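Side-chain contacts in CLIP-associating protein (Drosophila melanogaster, PDB 4G3A), which tracks microtubule plus ends, promotes stabilisation of dynamic microtubules, is needed for mitotic spindle formation and is represented here by its N-terminal TOG-like domain: residues Asp212-Ala215 and Ser216-Ala219; Ile189-Leu192 and Val193-Lys197; Leu35-Asp38 and Thr39-Ile42; Cys44-Met47 and Gly48-Ile51. All coordinates share one frame; numbering follows the deposited sequence.

Contact 1 (Asp212-Ala215 and Ser216-Ala219); sequences DVPA and SKLA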
loop_
_atom_site.group_PDB
_atom_site.type_symbol
_atom_site.label_atom_id
_atom_site.label_comp_id
_atom_site.label_asym_id
_atom_site.label_seq_id
_atom_site.Cartn_x
_atom_site.Cartn_y
_atom_site.Cartn_z
ATOM N N ASP A 212 1.352 -27.832 2.592
ATOM C CA ASP A 212 0.339 -27.062 1.891
ATOM C C ASP A 212 0.472 -27.240 0.374
ATOM O O ASP A 212 -0.403 -27.831 -0.267
ATOM C CB ASP A 212 0.503 -25.576 2.242
ATOM C CG ASP A 212 -0.661 -24.714 1.764
ATOM O OD1 ASP A 212 -1.543 -24.387 2.592
ATOM O OD2 ASP A 212 -0.681 -24.345 0.569
ATOM N N VAL A 213 1.593 -26.760 -0.174
ATOM C CA VAL A 213 1.867 -26.731 -1.617
ATOM C C VAL A 213 1.814 -28.103 -2.296
ATOM O O VAL A 213 2.670 -28.962 -2.058
ATOM C CB VAL A 213 3.255 -26.127 -1.895
ATOM C CG1 VAL A 213 3.543 -26.106 -3.383
ATOM C CG2 VAL A 213 3.363 -24.729 -1.299
ATOM N N PRO A 214 0.819 -28.307 -3.173
ATOM C CA PRO A 214 0.708 -29.581 -3.892
ATOM C C PRO A 214 1.970 -29.830 -4.712
ATOM O O PRO A 214 2.583 -28.866 -5.176
ATOM C CB PRO A 214 -0.489 -29.355 -4.823
ATOM C CG PRO A 214 -1.282 -28.260 -4.171
ATOM C CD PRO A 214 -0.255 -27.366 -3.533
ATOM N N ALA A 215 2.351 -31.095 -4.880
ATOM C CA ALA A 215 3.556 -31.435 -5.630
ATOM C C ALA A 215 3.523 -30.790 -7.009
ATOM O O ALA A 215 4.542 -30.344 -7.524
ATOM C CB ALA A 215 3.701 -32.953 -5.754
ATOM N N SER A 216 2.341 -30.751 -7.610
ATOM C CA SER A 216 2.195 -30.202 -8.950
ATOM C C SER A 216 2.600 -28.719 -9.007
ATOM O O SER A 216 3.154 -28.245 -10.007
ATOM C CB SER A 216 0.756 -30.389 -9.426
ATOM O OG SER A 216 -0.145 -29.800 -8.502
ATOM N N LYS A 217 2.331 -27.982 -7.934
ATOM C CA LYS A 217 2.701 -26.571 -7.903
ATOM C C LYS A 217 4.158 -26.382 -7.504
ATOM O O LYS A 217 4.813 -25.453 -7.966
ATOM C CB LYS A 217 1.762 -25.767 -6.999
ATOM C CG LYS A 217 0.369 -25.638 -7.596
ATOM C CD LYS A 217 -0.536 -24.755 -6.766
ATOM C CE LYS A 217 -1.903 -24.619 -7.430
ATOM N NZ LYS A 217 -2.925 -24.039 -6.507
ATOM N N LEU A 218 4.662 -27.277 -6.660
ATOM C CA LEU A 218 6.077 -27.293 -6.326
ATOM C C LEU A 218 6.874 -27.455 -7.619
ATOM O O LEU A 218 7.881 -26.770 -7.844
ATOM C CB LEU A 218 6.374 -28.451 -5.372
ATOM C CG LEU A 218 7.797 -28.593 -4.830
ATOM C CD1 LEU A 218 8.195 -27.363 -4.015
ATOM C CD2 LEU A 218 7.915 -29.855 -3.993
ATOM N N ALA A 219 6.397 -28.348 -8.479
ATOM C CA ALA A 219 7.091 -28.640 -9.732
ATOM C C ALA A 219 7.027 -27.427 -10.651
ATOM O O ALA A 219 8.008 -27.070 -11.305
ATOM C CB ALA A 219 6.484 -29.874 -10.422
#
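V213 sets CG1 against the first turn of the helix that follows it, where this methyl comes to 4.0 Å from K217 CB and 4.2 Å from L218 CB. A valine suits the spot because its two branches let one methyl reach forward: CG1 stands anti to the backbone N (chi1 180°). Next to it the P214 ring runs alongside the K217 side chain, both pointing the same way, with P214 CD 4.2 Å from K217 CD. P214 is the N-cap of helix 215-229; a proline has no N-H to leave unbonded there, and its carbonyl gathers two donors of the opening turn. L218 N approaches P214 O nearly end-on to the carbonyl at 3.0 Å, whereas K217 N, 2.9 Å from P214 O, sits well above the carbonyl plane. The next bond of the series runs from A219 N to A215 O, 2.9 Å. Farther out, the K217 chain is extended beyond CG, and its NZ donates to the backbone carbonyl of L177, so the lysine ties the helix start to an earlier part of the chain. The L218 side chain rests on L207 and R208 of helix 203-208.

Contact 2 (Ile189-Leu192 and Val193-Lys197); sequences IQTL and VEIYK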
loop_
_atom_site.group_PDB
_atom_site.type_symbol
_atom_site.label_atom_id
_atom_site.label_comp_id
_atom_site.label_asym_id
_atom_site.label_seq_id
_atom_site.Cartn_x
_atom_site.Cartn_y
_atom_site.Cartn_z
ATOM N N ILE A 189 1.750 -17.096 -7.160
ATOM C CA ILE A 189 2.813 -17.759 -7.912
ATOM C C ILE A 189 3.909 -16.767 -8.257
ATOM O O ILE A 189 5.072 -16.980 -7.930
ATOM C CB ILE A 189 2.289 -18.378 -9.224
ATOM C CG1 ILE A 189 1.319 -19.517 -8.920
ATOM C CG2 ILE A 189 3.452 -18.890 -10.067
ATOM C CD1 ILE A 189 0.559 -20.011 -10.124
ATOM N N GLN A 190 3.527 -15.684 -8.923
ATOM C CA GLN A 190 4.504 -14.681 -9.317
ATOM C C GLN A 190 5.236 -14.074 -8.119
ATOM O O GLN A 190 6.416 -13.735 -8.231
ATOM C CB GLN A 190 3.874 -13.589 -10.183
ATOM C CG GLN A 190 4.905 -12.753 -10.911
ATOM C CD GLN A 190 5.814 -13.610 -11.775
ATOM O OE1 GLN A 190 5.402 -14.655 -12.278
ATOM N NE2 GLN A 190 7.053 -13.180 -11.946
ATOM N N THR A 191 4.567 -13.967 -6.974
ATOM C CA THR A 191 5.202 -13.423 -5.767
ATOM C C THR A 191 6.343 -14.318 -5.267
ATOM O O THR A 191 7.412 -13.833 -4.884
ATOM C CB THR A 191 4.177 -13.224 -4.614
ATOM O OG1 THR A 191 3.179 -12.283 -5.013
ATOM C CG2 THR A 191 4.865 -12.721 -3.364
ATOM N N LEU A 192 6.111 -15.629 -5.268
ATOM C CA LEU A 192 7.158 -16.583 -4.894
ATOM C C LEU A 192 8.320 -16.519 -5.885
ATOM O O LEU A 192 9.489 -16.628 -5.504
ATOM C CB LEU A 192 6.588 -17.993 -4.825
ATOM C CG LEU A 192 5.619 -18.165 -3.650
ATOM C CD1 LEU A 192 4.877 -19.479 -3.789
ATOM C CD2 LEU A 192 6.380 -18.098 -2.326
ATOM N N VAL A 193 7.989 -16.322 -7.151
ATOM C CA VAL A 193 9.011 -16.183 -8.177
ATOM C C VAL A 193 9.849 -14.929 -7.919
ATOM O O VAL A 193 11.079 -14.984 -7.969
ATOM C CB VAL A 193 8.402 -16.190 -9.600
ATOM C CG1 VAL A 193 9.439 -15.771 -10.636
ATOM C CG2 VAL A 193 7.843 -17.571 -9.934
ATOM N N GLU A 194 9.190 -13.814 -7.602
ATOM C CA GLU A 194 9.894 -12.577 -7.261
ATOM C C GLU A 194 10.747 -12.745 -6.001
ATOM O O GLU A 194 11.860 -12.222 -5.929
ATOM C CB GLU A 194 8.911 -11.410 -7.061
ATOM C CG GLU A 194 7.913 -11.208 -8.194
ATOM C CD GLU A 194 8.560 -10.794 -9.514
ATOM O OE1 GLU A 194 9.726 -10.334 -9.514
ATOM O OE2 GLU A 194 7.886 -10.925 -10.558
ATOM N N ILE A 195 10.230 -13.478 -5.012
ATOM C CA ILE A 195 10.987 -13.748 -3.792
ATOM C C ILE A 195 12.199 -14.636 -4.122
ATOM O O ILE A 195 13.285 -14.463 -3.572
ATOM C CB ILE A 195 10.122 -14.422 -2.710
ATOM C CG1 ILE A 195 9.214 -13.384 -2.017
ATOM C CG2 ILE A 195 11.004 -15.138 -1.694
ATOM C CD1 ILE A 195 8.130 -14.031 -1.111
ATOM N N TYR A 196 12.021 -15.574 -5.032
ATOM C CA TYR A 196 13.169 -16.382 -5.458
ATOM C C TYR A 196 14.336 -15.506 -5.943
ATOM O O TYR A 196 15.504 -15.809 -5.687
ATOM C CB TYR A 196 12.771 -17.384 -6.537
ATOM C CG TYR A 196 13.948 -18.180 -7.086
ATOM C CD1 TYR A 196 14.467 -19.264 -6.392
ATOM C CD2 TYR A 196 14.534 -17.832 -8.290
ATOM C CE1 TYR A 196 15.551 -19.989 -6.891
ATOM C CE2 TYR A 196 15.612 -18.542 -8.798
ATOM C CZ TYR A 196 16.119 -19.615 -8.099
ATOM O OH TYR A 196 17.194 -20.310 -8.617
ATOM N N LYS A 197 14.023 -14.416 -6.634
ATOM C CA LYS A 197 15.077 -13.545 -7.149
ATOM C C LYS A 197 15.967 -12.994 -6.040
ATOM O O LYS A 197 17.150 -12.747 -6.262
ATOM C CB LYS A 197 14.499 -12.423 -8.004
ATOM C CG LYS A 197 13.918 -12.904 -9.320
ATOM C CD LYS A 197 13.118 -11.804 -9.998
ATOM C CE LYS A 197 12.367 -12.347 -11.206
ATOM N NZ LYS A 197 11.524 -11.298 -11.841
#
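Q190 reaches along helix 182-199 to overlap E194, one turn on, and the two side chains meet by their polar ends. In one of its two modelled conformers, Q190 donates from NE2 to E194 OE2 at 2.8 Å in a nearly straight bond (172°), which is therefore partial. The carboxylate oxygen lies almost in the amide plane of Q190, yet the amide nitrogen approaches from above the carboxylate plane, the two flat groups being turned 61° apart. Both chains must bend to meet: Q190 has CG anti to its backbone N and then folds at chi2 (57°), while E194 folds at chi2 in turn. Beneath the amide, V193 CG1 packs 3.8 Å from Q190 NE2. On the buried flank T191 CG2 lies 4.2 Å from I195 CD1, beta-branched side chains that fill the space close to the backbone. The main chain is regular, as in I195 N to T191 O at 2.8 Å. The stretch lies in the third HEAT repeat: T191 and I195 face helix 142-159, L192 faces helix 170-175, and I189, V193 and Y196 face helix 215-229. E194 is also bridged by K197, whose NZ is 3.1 Å from E194 OE1, an oxygen that H157 NE2 bonds as well. The lysine and histidine at OE1, with Q190 helping when in this conformer, would probably help keep the glutamate ionised and limit its rotation.

Contact 3 (Leu35-Asp38 and Thr39-Ile42); sequences LSDD and TNSI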
loop_
_atom_site.group_PDB
_atom_site.type_symbol
_atom_site.label_atom_id
_atom_site.label_comp_id
_atom_site.label_asym_id
_atom_site.label_seq_id
_atom_site.Cartn_x
_atom_site.Cartn_y
_atom_site.Cartn_z
ATOM N N LEU A 35 0.241 21.363 -1.154
ATOM C CA LEU A 35 1.174 20.530 -0.402
ATOM C C LEU A 35 2.339 20.040 -1.258
ATOM O O LEU A 35 3.412 19.724 -0.736
ATOM C CB LEU A 35 0.441 19.322 0.197
ATOM C CG LEU A 35 -0.623 19.632 1.251
ATOM C CD1 LEU A 35 -1.301 18.354 1.693
ATOM C CD2 LEU A 35 -0.017 20.347 2.441
ATOM N N SER A 36 2.128 19.955 -2.569
ATOM C CA SER A 36 3.166 19.441 -3.461
ATOM C C SER A 36 4.320 20.429 -3.642
ATOM O O SER A 36 5.464 20.035 -3.870
ATOM C CB SER A 36 2.568 19.074 -4.817
ATOM O OG SER A 36 1.633 18.015 -4.678
ATOM N N ASP A 37 4.010 21.713 -3.529
ATOM C CA ASP A 37 4.999 22.763 -3.734
ATOM C C ASP A 37 5.781 23.017 -2.441
ATOM O O ASP A 37 5.232 23.527 -1.468
ATOM C CB ASP A 37 4.286 24.039 -4.192
ATOM C CG ASP A 37 5.245 25.123 -4.648
ATOM O OD1 ASP A 37 6.452 25.018 -4.354
ATOM O OD2 ASP A 37 4.783 26.087 -5.296
ATOM N N ASP A 38 7.065 22.666 -2.426
ATOM C CA ASP A 38 7.848 22.834 -1.202
ATOM C C ASP A 38 8.157 24.300 -0.870
ATOM O O ASP A 38 8.856 24.582 0.105
ATOM C CB ASP A 38 9.124 21.976 -1.202
ATOM C CG ASP A 38 10.240 22.570 -2.039
ATOM O OD1 ASP A 38 9.950 23.165 -3.097
ATOM O OD2 ASP A 38 11.414 22.428 -1.640
ATOM N N THR A 39 7.650 25.233 -1.674
ATOM C CA THR A 39 7.749 26.649 -1.317
ATOM C C THR A 39 6.531 27.071 -0.505
ATOM O O THR A 39 6.510 28.155 0.070
ATOM C CB THR A 39 7.888 27.583 -2.543
ATOM O OG1 THR A 39 6.627 27.708 -3.212
ATOM C CG2 THR A 39 8.933 27.059 -3.510
ATOM N N ASN A 40 5.514 26.215 -0.480
ATOM C CA ASN A 40 4.363 26.435 0.384
ATOM C C ASN A 40 4.638 25.917 1.788
ATOM O O ASN A 40 5.345 24.924 1.962
ATOM C CB ASN A 40 3.112 25.776 -0.194
ATOM C CG ASN A 40 2.621 26.463 -1.453
ATOM O OD1 ASN A 40 2.935 27.629 -1.702
ATOM N ND2 ASN A 40 1.839 25.747 -2.252
ATOM N N SER A 41 4.079 26.587 2.789
ATOM C CA SER A 41 4.295 26.190 4.180
ATOM C C SER A 41 3.123 25.373 4.712
ATOM O O SER A 41 1.980 25.613 4.330
ATOM C CB SER A 41 4.495 27.429 5.054
ATOM O OG SER A 41 4.472 27.100 6.429
ATOM N N ILE A 42 3.406 24.408 5.585
ATOM C CA ILE A 42 2.342 23.628 6.217
ATOM C C ILE A 42 2.075 24.077 7.646
ATOM O O ILE A 42 1.536 23.318 8.457
ATOM C CB ILE A 42 2.590 22.103 6.202
ATOM C CG1 ILE A 42 3.973 21.766 6.742
ATOM C CG2 ILE A 42 2.417 21.538 4.803
ATOM C CD1 ILE A 42 4.127 20.356 7.198
#
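A type I beta turn, D37 to N40, carries the chain out of helix 21-36 into the loop that leads to helix 47-58. Its closing bond runs from N40 N to D37 O at 2.9 Å, the donor standing above the carbonyl plane. The aspartate at the first position braces the turn with its side chain: D37 has CG anti to its backbone N (chi1 -171°), which puts OD1 within bonding distance of T39 N, 2.9 Å away, with an angle of 162° at the hydrogen. This is an Asx turn, and T39 N comes from above the carboxylate plane. T39 OG1 adds a weak bond to the same D37 OD1, also 2.9 Å long; the threonine serves by offering both a backbone N-H and a hydroxyl to one oxygen. N40 lays its amide beside the aspartate, ND2 being 3.6 Å from D37 CB, and that nitrogen donates to F34 O near the helix end. Past the turn the chain doubles back, and I42 CG2 meets L35 CD2 at 3.6 Å, the two side chains crossing at about a right angle. R79 of helix 63-80 bonds the carbonyls of L35 and N40, holding both limbs of the bend. One firm and one weak bond to D37 OD1 would be expected to steady the carboxylate at the protein surface, while L35 and I42 pack beside helix 63-80.

Contact 4 (Cys44-Met47 and Gly48-Ile51); sequences CTDM and GFLI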
loop_
_atom_site.group_PDB
_atom_site.type_symbol
_atom_site.label_atom_id
_atom_site.label_comp_id
_atom_site.label_asym_id
_atom_site.label_seq_id
_atom_site.Cartn_x
_atom_site.Cartn_y
_atom_site.Cartn_z
ATOM N N CYS A 44 -0.013 25.495 10.417
ATOM C CA CYS A 44 -1.448 25.585 10.645
ATOM C C CYS A 44 -1.707 25.556 12.147
ATOM O O CYS A 44 -0.774 25.461 12.945
ATOM C CB CYS A 44 -2.209 24.460 9.930
ATOM S SG CYS A 44 -1.830 22.776 10.492
ATOM N N THR A 45 -2.976 25.630 12.531
ATOM C CA THR A 45 -3.346 25.617 13.939
ATOM C C THR A 45 -3.058 24.269 14.572
ATOM O O THR A 45 -2.387 24.189 15.599
ATOM C CB THR A 45 -4.832 25.949 14.131
ATOM O OG1 THR A 45 -5.048 27.335 13.847
ATOM C CG2 THR A 45 -5.264 25.651 15.560
ATOM N N ASP A 46 -3.574 23.215 13.950
ATOM C CA ASP A 46 -3.401 21.856 14.448
ATOM C C ASP A 46 -3.479 20.893 13.270
ATOM O O ASP A 46 -4.503 20.815 12.591
ATOM C CB ASP A 46 -4.481 21.531 15.484
ATOM C CG ASP A 46 -4.229 20.223 16.214
ATOM O OD1 ASP A 46 -3.537 19.339 15.657
ATOM O OD2 ASP A 46 -4.740 20.082 17.351
HETATM N N MSE A 47 -2.387 20.175 13.027
HETATM C CA MSE A 47 -2.293 19.256 11.894
HETATM C C MSE A 47 -3.376 18.183 11.953
HETATM O O MSE A 47 -3.901 17.763 10.924
HETATM C CB MSE A 47 -0.904 18.622 11.846
HETATM C CG MSE A 47 -0.720 17.586 10.748
HETATM SE SE MSE A 47 -1.065 18.283 8.954
HETATM C CE MSE A 47 0.462 19.484 8.783
ATOM N N GLY A 48 -3.716 17.757 13.166
ATOM C CA GLY A 48 -4.762 16.773 13.368
ATOM C C GLY A 48 -6.072 17.185 12.724
ATOM O O GLY A 48 -6.836 16.344 12.253
ATOM N N PHE A 49 -6.332 18.488 12.694
ATOM C CA PHE A 49 -7.544 19.002 12.068
ATOM C C PHE A 49 -7.578 18.698 10.575
ATOM O O PHE A 49 -8.635 18.413 10.014
ATOM C CB PHE A 49 -7.680 20.512 12.281
ATOM C CG PHE A 49 -8.153 20.896 13.650
ATOM C CD1 PHE A 49 -9.305 20.341 14.182
ATOM C CD2 PHE A 49 -7.462 21.837 14.394
ATOM C CE1 PHE A 49 -9.747 20.704 15.438
ATOM C CE2 PHE A 49 -7.899 22.205 15.650
ATOM C CZ PHE A 49 -9.044 21.638 16.173
ATOM N N LEU A 50 -6.421 18.773 9.925
ATOM C CA LEU A 50 -6.361 18.463 8.503
ATOM C C LEU A 50 -6.550 16.970 8.301
ATOM O O LEU A 50 -7.261 16.545 7.388
ATOM C CB LEU A 50 -5.045 18.927 7.881
ATOM C CG LEU A 50 -4.922 18.561 6.399
ATOM C CD1 LEU A 50 -6.082 19.146 5.610
ATOM C CD2 LEU A 50 -3.593 19.028 5.831
ATOM N N ILE A 51 -5.914 16.181 9.161
ATOM C CA ILE A 51 -6.052 14.722 9.123
ATOM C C ILE A 51 -7.506 14.309 9.270
ATOM O O ILE A 51 -8.010 13.502 8.492
ATOM C CB ILE A 51 -5.249 14.046 10.235
ATOM C CG1 ILE A 51 -3.770 14.404 10.104
ATOM C CG2 ILE A 51 -5.469 12.523 10.204
ATOM C CD1 ILE A 51 -3.139 13.954 8.778
#
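The F49 ring has T45 CG2 at its edge, near the ring plane and 4.3 Å from CE2, while D46 CB approaches obliquely, 3.2 Å from F49 CD2. The carboxylate of D46 is turned 70° from the ring, and the two side chains cross at about a right angle. The exposed ring thus rests against D46 CB, its hydrophobic surface partly covered by the cap residue. D46 itself is the N-cap of helix 47-58, a place that suits aspartate because its short carboxylate can bend back to an N-H of the first turn. With CG anti to the backbone N (chi1 -170°), D46 OD1 accepts from G48 N at 3.0 Å, the donor rising above the carboxylate plane. F49 N then donates to D46 O, also at 3.0 Å. The helix dipole would probably add to the attraction for the negative cap. M47, a selenomethionine in this crystal, bends at chi2 and chi3 to bring SE within 4.1 Å of L50 CD2, the two lying side by side. Its carbonyl takes the regular bond from I51 N at 3.1 Å, straight at 166°. The segment belongs to the first HEAT repeat, and its apolar side chains pack between helices: L50 on L9 and M16 of helix 9-18, and M47, L50 and I51 on L76 of helix 63-80.

Contacts 3 and 4 lie on the opposite side of the chain's centre from contacts 1 and 2. Contact 2 is the buried one, set in mid-helix; contacts 1 and 3 are at the surface, contact 4 partly buried. Contacts 1 and 4 are helix starts: in both the N-cap carbonyl accepts from the first turn, but at 44-51 the aspartate side chain adds a bond that a proline cannot. Contact 3 is instead a helix exit, and it touches contact 4 by packing of I42 against M47, both adjoining helix 63-80. Contacts 1 and 2 do not touch, their centres about 15 Å apart, but helix 215-229, opened by contact 1, covers one face of contact 2.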